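Local coordinates for protein xyloglucan-specific endo-beta-1,4-glucanase BoGH9A (Bacteroides ovatus, PDB 6DHT) that cleaves the beta-1,4-linked glucan backbone of xyloglucans internally, retaining the beta-configuration and releasing xyloglucan oligosaccharides, at residues V103-A108 / L194-R199; A110-F115 / D216-N221; S188-F193 / P212-E217. All coordinates share one frame; numbering follows the deposited sequence.

Interaction 1 (V103-A108 / L194-R199); sequences VLSPLA and LDYFSR. With EDO (1,2-ethanediol), chain H.
Tyr196 leaves its helix with CG anti to the backbone N (chi1 -177°), which carries the phenol oxygen across to the first turn of helix 105-117; chi2 (86°) only sets the tilt of the ring about the axis from CB to OH. There it stops against the methyl of Ala108, with Tyr196 OH 3.8 Å from Ala108 CB. Ser105 also turns OG anti to its own N, but Ser105 OG and Tyr196 OH remain 4.5 Å apart, too far for a direct bond. A water closes the interval: it donates to Tyr196 OH at 2.7 Å and lies 2.6 Å from Ser105 OG, with an angle of about 114° at the water. The phenol oxygen has a further hydrogen-bond partner, Asp565 OD2 on helix 551-567, so three helices meet around one hydroxyl. Such helix-to-helix packing belongs to the (alpha/alpha)6 barrel of glycosyl hydrolase family 9, and here it lies close to the N-terminal Ig-like domain, whose Tyr26 OH bonds to Leu104 N. Apart from this meeting the segments stand well apart: their nearest CA atoms are 10.5 Å from each other and the contact buries just 70 Å². Within its own helix, Tyr196 CD2 sits 3.9 Å above the centre of the ring of Phe197, whose side chain also touches Ser562 of helix 551-567.

Interaction 2 (A110-F115 / D216-N221); sequences AALKSF and DEMQFN. With CA (calcium ion), chain D; EDO (1,2-ethanediol), chain G.
Phe115 meets Glu217 at the base of its ring: the Glu217 CG methylene comes in obliquely, nearest at the stem, with Glu217 CG 3.5 Å from Phe115 CB. At the edge of the same ring, in its plane, lies the carbonyl oxygen of Leu112, one turn back in the helix. That oxygen also serves the interface, because a water donates to Leu112 O at 2.8 Å and to Glu217 OE1 at 2.7 Å. The Glu217 carboxylate reaches this place through an extended first torsion followed by a bend (chi2 61°). Buried between helices 105-117 and 213-226 of the family 9 (alpha/alpha)6 barrel, it is balanced by a salt bridge from OE1 to Arg119 NH2 and by a hydrogen bond from Trp166 NE1 to OE2, which probably favours its charged form. The axes of the two helical segments run the same way, inclined by 28°, and approach to 10.3 Å. Beside the polar cluster, Leu112 CD1 touches Met218 CE at 4.1 Å, the two side chains crossing obliquely. At the start of segment 216-221, Asp216 OD2 binds the calcium ion at 2.3 Å while Asp216 OD1 hydrogen-bonds to Tyr289 OH.

Interaction 3 (S188-F193 / P212-E217); sequences SIYQLF and PDLLDE. With CA (calcium ion), chain D; EDO (1,2-ethanediol), chain P.
Asp213 OD1 binds the calcium ion at 2.4 Å immediately after Pro212, the residue whose ring packs against Tyr190. In this (alpha/alpha)6 barrel of family 9, the contact joins the C-terminal end of helix 176-192 to the N-terminal turn of helix 213-226. The metal is held right at that turn: Asp216, a water, Asn209 OD1 and the carbonyl oxygens of Glu206 and Thr211 complete the site, and Asp213 OD2 hydrogen-bonds to Ser207 OG. On the other side of the turn the contact is apolar and rests on one ring. Tyr190, its CG set anti to N (chi1 173°), meets three side chains. Leu215 covers a face in a CH-pi contact, with CD2 4.1 Å from the Tyr190 ring centroid and 6° off the normal. Leu214 CD2 comes obliquely to Tyr190 CD1 at 4.1 Å, and Pro212 CB lies 4.0 Å from Tyr190 CE1. Putting a serine at Tyr190 removes the whole ring and would probably open a gap beneath the Leu215 methyls, leaving the turn beside the calcium less firmly packed on helix 176-192. At the far end of the ring, Tyr190 OH rests 3.5 Å from Leu215 CD1 and 3.6 Å from Pro212 CG.

In the fold
The three contacts lie 10 to 13 Å apart, centre to centre, within the family 9 catalytic domain. Along the chain, helix 105-117 comes first, then helices 176-192, 194-199 and 213-226. Interactions 1 and 2 share helix 105-117, while interactions 2 and 3 share helix 213-226 and the calcium-binding Asp216; the segments of interaction 1 alternate along the chain with those of both others, and interactions 2 and 3 end on the same stretch. Direct packing ties them further: Phe197 CE1 of interaction 1 lies 3.5 Å from Leu214 CD1 of interaction 3, and Leu112 CD2 of interaction 2 lies 3.9 Å from Leu214 CA. Leu214 therefore links all three, and neighbouring packing joins these helices beside a calcium site, away from the predicted catalytic residues.

Interaction 1 (V103-A108 / L194-R199)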
loop_
_atom_site.group_PDB
_atom_site.type_symbol
_atom_site.label_atom_id
_atom_site.label_comp_id
_atom_site.label_asym_id
_atom_site.label_seq_id
_atom_site.Cartn_x
_atom_site.Cartn_y
_atom_site.Cartn_z
ATOM N N VAL A 103 -4.819 9.215 -16.637
ATOM C CA VAL A 103 -5.900 9.584 -15.739
ATOM C C VAL A 103 -5.585 9.229 -14.271
ATOM O O VAL A 103 -6.019 9.948 -13.368
ATOM C CB VAL A 103 -7.275 9.029 -16.236
ATOM C CG1 VAL A 103 -7.333 7.562 -16.088
ATOM C CG2 VAL A 103 -8.425 9.716 -15.504
ATOM N N LEU A 104 -4.805 8.174 -14.041
ATOM C CA LEU A 104 -4.445 7.810 -12.672
ATOM C C LEU A 104 -3.123 8.426 -12.209
ATOM O O LEU A 104 -2.667 8.136 -11.113
ATOM C CB LEU A 104 -4.385 6.287 -12.488
ATOM C CG LEU A 104 -5.644 5.521 -12.858
ATOM C CD1 LEU A 104 -5.427 4.032 -12.659
ATOM C CD2 LEU A 104 -6.830 5.995 -12.039
ATOM N N SER A 105 -2.481 9.263 -13.008
ATOM C CA SER A 105 -1.212 9.831 -12.597
ATOM C C SER A 105 -1.337 10.693 -11.344
ATOM O O SER A 105 -0.498 10.569 -10.423
ATOM C CB SER A 105 -0.582 10.601 -13.763
ATOM O OG SER A 105 0.644 11.198 -13.378
ATOM N N PRO A 106 -2.378 11.548 -11.244
ATOM C CA PRO A 106 -2.487 12.331 -9.999
ATOM C C PRO A 106 -2.720 11.450 -8.781
ATOM O O PRO A 106 -2.262 11.805 -7.703
ATOM C CB PRO A 106 -3.675 13.258 -10.262
ATOM C CG PRO A 106 -3.738 13.358 -11.762
ATOM C CD PRO A 106 -3.342 12.008 -12.259
ATOM N N LEU A 107 -3.399 10.325 -8.954
ATOM C CA LEU A 107 -3.606 9.374 -7.873
ATOM C C LEU A 107 -2.276 8.725 -7.449
ATOM O O LEU A 107 -1.943 8.684 -6.270
ATOM C CB LEU A 107 -4.623 8.320 -8.317
ATOM C CG LEU A 107 -4.855 7.159 -7.347
ATOM C CD1 LEU A 107 -5.550 7.635 -6.082
ATOM C CD2 LEU A 107 -5.665 6.112 -7.981
ATOM N N ALA A 108 -1.508 8.245 -8.420
ATOM C CA ALA A 108 -0.238 7.612 -8.118
ATOM C C ALA A 108 0.696 8.583 -7.396
ATOM O O ALA A 108 1.336 8.221 -6.413
ATOM C CB ALA A 108 0.422 7.105 -9.393
ATOM N N LEU A 194 11.228 1.394 -14.035
ATOM C CA LEU A 194 12.278 2.343 -13.720
ATOM C C LEU A 194 12.114 3.689 -14.398
ATOM O O LEU A 194 12.329 4.722 -13.783
ATOM C CB LEU A 194 13.663 1.739 -14.073
ATOM C CG LEU A 194 14.094 0.522 -13.227
ATOM C CD1 LEU A 194 15.451 -0.036 -13.695
ATOM C CD2 LEU A 194 14.177 0.844 -11.782
ATOM N N ASP A 195 11.789 3.684 -15.699
ATOM C CA ASP A 195 11.626 4.935 -16.443
ATOM C C ASP A 195 10.488 5.769 -15.863
ATOM O O ASP A 195 10.608 6.974 -15.701
ATOM C CB ASP A 195 11.369 4.682 -17.948
ATOM C CG ASP A 195 12.605 4.276 -18.710
ATOM O OD1 ASP A 195 13.733 4.385 -18.177
ATOM O OD2 ASP A 195 12.407 3.843 -19.868
ATOM N N TYR A 196 9.382 5.109 -15.540
ATOM C CA TYR A 196 8.220 5.795 -14.973
ATOM C C TYR A 196 8.598 6.554 -13.712
ATOM O O TYR A 196 8.310 7.737 -13.554
ATOM C CB TYR A 196 7.115 4.783 -14.649
ATOM C CG TYR A 196 5.826 5.395 -14.123
ATOM C CD1 TYR A 196 4.852 5.845 -15.000
ATOM C CD2 TYR A 196 5.596 5.546 -12.766
ATOM C CE1 TYR A 196 3.655 6.418 -14.544
ATOM C CE2 TYR A 196 4.404 6.111 -12.292
ATOM C CZ TYR A 196 3.464 6.563 -13.176
ATOM O OH TYR A 196 2.296 7.106 -12.662
ATOM N N PHE A 197 9.278 5.859 -12.808
ATOM C CA PHE A 197 9.654 6.482 -11.560
ATOM C C PHE A 197 10.791 7.486 -11.684
ATOM O O PHE A 197 10.885 8.414 -10.885
ATOM C CB PHE A 197 9.926 5.420 -10.515
ATOM C CG PHE A 197 8.674 4.723 -10.070
ATOM C CD1 PHE A 197 7.716 5.403 -9.323
ATOM C CD2 PHE A 197 8.447 3.409 -10.388
ATOM C CE1 PHE A 197 6.537 4.762 -8.935
ATOM C CE2 PHE A 197 7.265 2.773 -9.992
ATOM C CZ PHE A 197 6.332 3.459 -9.265
ATOM N N SER A 198 11.629 7.336 -12.707
ATOM C CA SER A 198 12.688 8.310 -12.931
ATOM C C SER A 198 12.117 9.649 -13.346
ATOM O O SER A 198 12.607 10.690 -12.925
ATOM C CB SER A 198 13.661 7.798 -13.995
ATOM O OG SER A 198 14.686 8.754 -14.213
ATOM N N ARG A 199 11.046 9.613 -14.133
ATOM C CA ARG A 199 10.390 10.817 -14.626
ATOM C C ARG A 199 9.396 11.448 -13.651
ATOM O O ARG A 199 9.065 12.623 -13.771
ATOM C CB ARG A 199 9.656 10.510 -15.926
ATOM C CG ARG A 199 10.572 10.073 -17.059
ATOM C CD ARG A 199 9.770 9.894 -18.325
ATOM N NE ARG A 199 10.620 9.452 -19.434
ATOM C CZ ARG A 199 11.268 10.274 -20.260
ATOM N NH1 ARG A 199 11.167 11.592 -20.117
ATOM N NH2 ARG A 199 12.021 9.776 -21.236
HETATM C C1 EDO H . 16.237 12.192 -12.092
HETATM O O1 EDO H . 16.328 12.707 -10.759
HETATM C C2 EDO H . 16.344 10.677 -12.002
HETATM O O2 EDO H . 15.223 10.210 -11.253
HETATM O O HOH W 1 2.562 9.757 -12.254
#

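Interaction 2 (A110-F115 / D216-N221)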
loop_
_atom_site.group_PDB
_atom_site.type_symbol
_atom_site.label_atom_id
_atom_site.label_comp_id
_atom_site.label_asym_id
_atom_site.label_seq_id
_atom_site.Cartn_x
_atom_site.Cartn_y
_atom_site.Cartn_z
ATOM N N ALA A 110 -0.176 11.407 -5.712
ATOM C CA ALA A 110 -0.711 11.740 -4.379
ATOM C C ALA A 110 -0.489 10.628 -3.338
ATOM O O ALA A 110 -0.174 10.888 -2.182
ATOM C CB ALA A 110 -2.184 12.080 -4.465
ATOM N N ALA A 111 -0.679 9.391 -3.778
ATOM C CA ALA A 111 -0.470 8.233 -2.923
ATOM C C ALA A 111 0.967 8.173 -2.410
ATOM O O ALA A 111 1.218 7.849 -1.240
ATOM C CB ALA A 111 -0.841 6.978 -3.657
ATOM N N LEU A 112 1.935 8.475 -3.280
ATOM C CA LEU A 112 3.320 8.523 -2.860
ATOM C C LEU A 112 3.605 9.732 -1.982
ATOM O O LEU A 112 4.338 9.614 -0.978
ATOM C CB LEU A 112 4.209 8.527 -4.108
ATOM C CG LEU A 112 5.708 8.534 -3.845
ATOM C CD1 LEU A 112 6.168 7.374 -2.975
ATOM C CD2 LEU A 112 6.437 8.505 -5.176
ATOM N N LYS A 113 3.027 10.869 -2.322
ATOM C CA LYS A 113 3.251 12.096 -1.575
ATOM C C LYS A 113 2.676 12.001 -0.157
ATOM O O LYS A 113 3.111 12.733 0.739
ATOM C CB LYS A 113 2.646 13.266 -2.350
ATOM C CG LYS A 113 2.877 14.653 -1.812
ATOM C CD LYS A 113 4.336 15.032 -1.678
ATOM C CE LYS A 113 4.466 16.523 -1.322
ATOM N NZ LYS A 113 4.066 17.450 -2.416
ATOM N N SER A 114 1.711 11.107 0.066
ATOM C CA SER A 114 1.170 10.912 1.409
ATOM C C SER A 114 2.269 10.566 2.408
ATOM O O SER A 114 2.193 10.960 3.587
ATOM C CB SER A 114 0.115 9.804 1.405
ATOM O OG SER A 114 0.684 8.502 1.292
ATOM N N PHE A 115 3.286 9.830 1.960
ATOM C CA PHE A 115 4.383 9.433 2.820
ATOM C C PHE A 115 5.179 10.651 3.306
ATOM O O PHE A 115 5.621 10.697 4.466
ATOM C CB PHE A 115 5.297 8.441 2.101
ATOM C CG PHE A 115 4.666 7.088 1.915
ATOM C CD1 PHE A 115 3.840 6.825 0.832
ATOM C CD2 PHE A 115 4.888 6.077 2.854
ATOM C CE1 PHE A 115 3.222 5.576 0.704
ATOM C CE2 PHE A 115 4.286 4.841 2.711
ATOM C CZ PHE A 115 3.444 4.603 1.643
ATOM N N ASP A 216 13.903 8.485 -2.906
ATOM C CA ASP A 216 14.120 9.492 -1.853
ATOM C C ASP A 216 13.177 9.273 -0.683
ATOM O O ASP A 216 13.567 9.328 0.502
ATOM C CB ASP A 216 13.937 10.912 -2.347
ATOM C CG ASP A 216 14.987 11.334 -3.365
ATOM O OD1 ASP A 216 16.207 11.175 -3.107
ATOM O OD2 ASP A 216 14.561 11.840 -4.413
ATOM N N GLU A 217 11.910 9.058 -1.003
ATOM C CA GLU A 217 10.930 8.879 0.049
ATOM C C GLU A 217 11.212 7.623 0.875
ATOM O O GLU A 217 11.203 7.677 2.109
ATOM C CB GLU A 217 9.501 8.850 -0.504
ATOM C CG GLU A 217 8.431 8.967 0.598
ATOM C CD GLU A 217 8.554 10.278 1.370
ATOM O OE1 GLU A 217 8.570 11.350 0.717
ATOM O OE2 GLU A 217 8.689 10.235 2.623
ATOM N N MET A 218 11.489 6.508 0.200
ATOM C CA MET A 218 11.803 5.301 0.915
ATOM C C MET A 218 12.982 5.542 1.829
ATOM O O MET A 218 12.986 5.068 2.957
ATOM C CB MET A 218 12.104 4.123 -0.025
ATOM C CG MET A 218 11.040 3.803 -1.082
ATOM S SD MET A 218 9.404 3.402 -0.444
ATOM C CE MET A 218 8.579 4.972 -0.637
ATOM N N GLN A 219 13.999 6.244 1.327
ATOM C CA GLN A 219 15.220 6.414 2.113
ATOM C C GLN A 219 14.957 7.161 3.403
ATOM O O GLN A 219 15.635 6.920 4.409
ATOM C CB GLN A 219 16.288 7.138 1.290
ATOM C CG GLN A 219 17.692 6.521 1.423
ATOM C CD GLN A 219 18.399 6.796 2.757
ATOM O OE1 GLN A 219 18.404 7.922 3.274
ATOM N NE2 GLN A 219 18.993 5.754 3.320
ATOM N N PHE A 220 13.961 8.043 3.395
ATOM C CA PHE A 220 13.650 8.791 4.607
ATOM C C PHE A 220 13.311 7.839 5.745
ATOM O O PHE A 220 13.635 8.098 6.912
ATOM C CB PHE A 220 12.505 9.766 4.415
ATOM C CG PHE A 220 12.423 10.758 5.525
ATOM C CD1 PHE A 220 13.214 11.896 5.502
ATOM C CD2 PHE A 220 11.631 10.518 6.631
ATOM C CE1 PHE A 220 13.165 12.815 6.550
ATOM C CE2 PHE A 220 11.586 11.443 7.686
ATOM C CZ PHE A 220 12.375 12.578 7.640
ATOM N N ASN A 221 12.630 6.743 5.421
ATOM C CA ASN A 221 12.321 5.728 6.402
ATOM C C ASN A 221 13.462 4.705 6.550
ATOM O O ASN A 221 13.735 4.278 7.653
ATOM C CB ASN A 221 10.989 5.031 6.111
ATOM C CG ASN A 221 10.466 4.268 7.318
ATOM O OD1 ASN A 221 9.887 4.872 8.215
ATOM N ND2 ASN A 221 10.680 2.958 7.369
HETATM CA CA CA D . 14.645 13.053 -6.360
HETATM C C1 EDO G . 2.056 16.673 -5.700
HETATM O O1 EDO G . 1.767 17.363 -4.471
HETATM C C2 EDO G . 1.774 15.182 -5.528
HETATM O O2 EDO G . 0.377 14.945 -5.252
HETATM O O HOH W 2 6.435 11.528 -0.951
HETATM O O HOH W 3 14.852 14.158 -8.438
#

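Interaction 3 (S188-F193 / P212-E217)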
loop_
_atom_site.group_PDB
_atom_site.type_symbol
_atom_site.label_atom_id
_atom_site.label_comp_id
_atom_site.label_asym_id
_atom_site.label_seq_id
_atom_site.Cartn_x
_atom_site.Cartn_y
_atom_site.Cartn_z
ATOM N N SER A 188 9.182 -3.235 -4.953
ATOM C CA SER A 188 8.924 -4.318 -5.911
ATOM C C SER A 188 8.377 -3.697 -7.204
ATOM O O SER A 188 8.836 -4.015 -8.313
ATOM C CB SER A 188 7.915 -5.337 -5.360
ATOM O OG SER A 188 8.403 -5.969 -4.186
ATOM N N ILE A 189 7.415 -2.789 -7.096
ATOM C CA ILE A 189 6.831 -2.188 -8.293
ATOM C C ILE A 189 7.834 -1.222 -8.958
ATOM O O ILE A 189 7.935 -1.150 -10.196
ATOM C CB ILE A 189 5.442 -1.529 -7.962
ATOM C CG1 ILE A 189 4.314 -2.588 -7.971
ATOM C CG2 ILE A 189 5.060 -0.434 -8.935
ATOM C CD1 ILE A 189 4.427 -3.657 -6.999
ATOM N N TYR A 190 8.596 -0.506 -8.139
ATOM C CA TYR A 190 9.663 0.350 -8.661
ATOM C C TYR A 190 10.573 -0.379 -9.664
ATOM O O TYR A 190 10.892 0.143 -10.742
ATOM C CB TYR A 190 10.497 0.897 -7.490
ATOM C CG TYR A 190 11.712 1.642 -7.978
ATOM C CD1 TYR A 190 11.616 2.974 -8.373
ATOM C CD2 TYR A 190 12.950 1.004 -8.049
ATOM C CE1 TYR A 190 12.731 3.642 -8.892
ATOM C CE2 TYR A 190 14.030 1.651 -8.531
ATOM C CZ TYR A 190 13.929 2.971 -8.926
ATOM O OH TYR A 190 15.080 3.577 -9.432
ATOM N N GLN A 191 10.976 -1.593 -9.310
ATOM C CA GLN A 191 11.913 -2.370 -10.128
ATOM C C GLN A 191 11.341 -2.742 -11.479
ATOM O O GLN A 191 12.100 -3.009 -12.423
ATOM C CB GLN A 191 12.343 -3.616 -9.368
ATOM C CG GLN A 191 13.337 -3.336 -8.242
ATOM C CD GLN A 191 13.592 -4.543 -7.371
ATOM O OE1 GLN A 191 14.531 -5.299 -7.601
ATOM N NE2 GLN A 191 12.806 -4.709 -6.331
ATOM N N LEU A 192 10.021 -2.750 -11.617
ATOM C CA LEU A 192 9.353 -3.064 -12.893
ATOM C C LEU A 192 9.226 -1.866 -13.806
ATOM O O LEU A 192 9.020 -2.047 -15.010
ATOM C CB LEU A 192 7.943 -3.576 -12.623
ATOM C CG LEU A 192 7.770 -4.852 -11.807
ATOM C CD1 LEU A 192 6.315 -5.020 -11.386
ATOM C CD2 LEU A 192 8.276 -6.043 -12.559
ATOM N N PHE A 193 9.285 -0.651 -13.262
ATOM C CA PHE A 193 8.965 0.565 -13.994
ATOM C C PHE A 193 9.971 1.679 -13.747
ATOM O O PHE A 193 9.650 2.773 -13.332
ATOM C CB PHE A 193 7.543 1.044 -13.615
ATOM C CG PHE A 193 6.462 0.020 -13.903
ATOM C CD1 PHE A 193 6.073 -0.238 -15.196
ATOM C CD2 PHE A 193 5.868 -0.694 -12.886
ATOM C CE1 PHE A 193 5.126 -1.204 -15.474
ATOM C CE2 PHE A 193 4.920 -1.664 -13.160
ATOM C CZ PHE A 193 4.523 -1.898 -14.444
ATOM N N PRO A 212 15.521 9.059 -8.183
ATOM C CA PRO A 212 14.052 8.985 -8.294
ATOM C C PRO A 212 13.362 9.267 -6.965
ATOM O O PRO A 212 13.755 8.767 -5.905
ATOM C CB PRO A 212 13.805 7.537 -8.738
ATOM C CG PRO A 212 15.081 7.171 -9.505
ATOM C CD PRO A 212 16.166 7.829 -8.680
ATOM N N ASP A 213 12.341 10.098 -7.052
ATOM C CA ASP A 213 11.637 10.596 -5.873
ATOM C C ASP A 213 11.048 9.471 -5.017
ATOM O O ASP A 213 11.047 9.598 -3.797
ATOM C CB ASP A 213 10.545 11.599 -6.243
ATOM C CG ASP A 213 11.072 12.978 -6.598
ATOM O OD1 ASP A 213 12.309 13.172 -6.622
ATOM O OD2 ASP A 213 10.242 13.859 -6.886
ATOM N N LEU A 214 10.555 8.390 -5.628
ATOM C CA LEU A 214 10.101 7.245 -4.839
ATOM C C LEU A 214 11.219 6.747 -3.937
ATOM O O LEU A 214 10.974 6.464 -2.756
ATOM C CB LEU A 214 9.549 6.114 -5.700
ATOM C CG LEU A 214 9.027 4.894 -4.932
ATOM C CD1 LEU A 214 7.872 4.284 -5.731
ATOM C CD2 LEU A 214 10.075 3.870 -4.652
ATOM N N LEU A 215 12.447 6.645 -4.459
ATOM C CA LEU A 215 13.555 6.169 -3.647
ATOM C C LEU A 215 13.955 7.192 -2.590
ATOM O O LEU A 215 14.287 6.801 -1.478
ATOM C CB LEU A 215 14.761 5.849 -4.515
ATOM C CG LEU A 215 14.610 4.658 -5.454
ATOM C CD1 LEU A 215 15.949 4.369 -6.168
ATOM C CD2 LEU A 215 14.090 3.401 -4.757
ATOM N N ASP A 216 13.903 8.485 -2.906
ATOM C CA ASP A 216 14.120 9.492 -1.853
ATOM C C ASP A 216 13.177 9.273 -0.683
ATOM O O ASP A 216 13.567 9.328 0.502
ATOM C CB ASP A 216 13.937 10.912 -2.347
ATOM C CG ASP A 216 14.987 11.334 -3.365
ATOM O OD1 ASP A 216 16.207 11.175 -3.107
ATOM O OD2 ASP A 216 14.561 11.840 -4.413
ATOM N N GLU A 217 11.910 9.058 -1.003
ATOM C CA GLU A 217 10.930 8.879 0.049
ATOM C C GLU A 217 11.212 7.623 0.875
ATOM O O GLU A 217 11.203 7.677 2.109
ATOM C CB GLU A 217 9.501 8.850 -0.504
ATOM C CG GLU A 217 8.431 8.967 0.598
ATOM C CD GLU A 217 8.554 10.278 1.370
ATOM O OE1 GLU A 217 8.570 11.350 0.717
ATOM O OE2 GLU A 217 8.689 10.235 2.623
HETATM CA CA CA D . 14.645 13.053 -6.360
HETATM C C1 EDO P . 7.292 -3.876 -16.872
HETATM O O1 EDO P . 8.677 -4.263 -16.808
HETATM C C2 EDO P . 7.008 -2.949 -18.061
HETATM O O2 EDO P . 6.291 -3.648 -19.084
HETATM O O HOH W 3 14.852 14.158 -8.438
#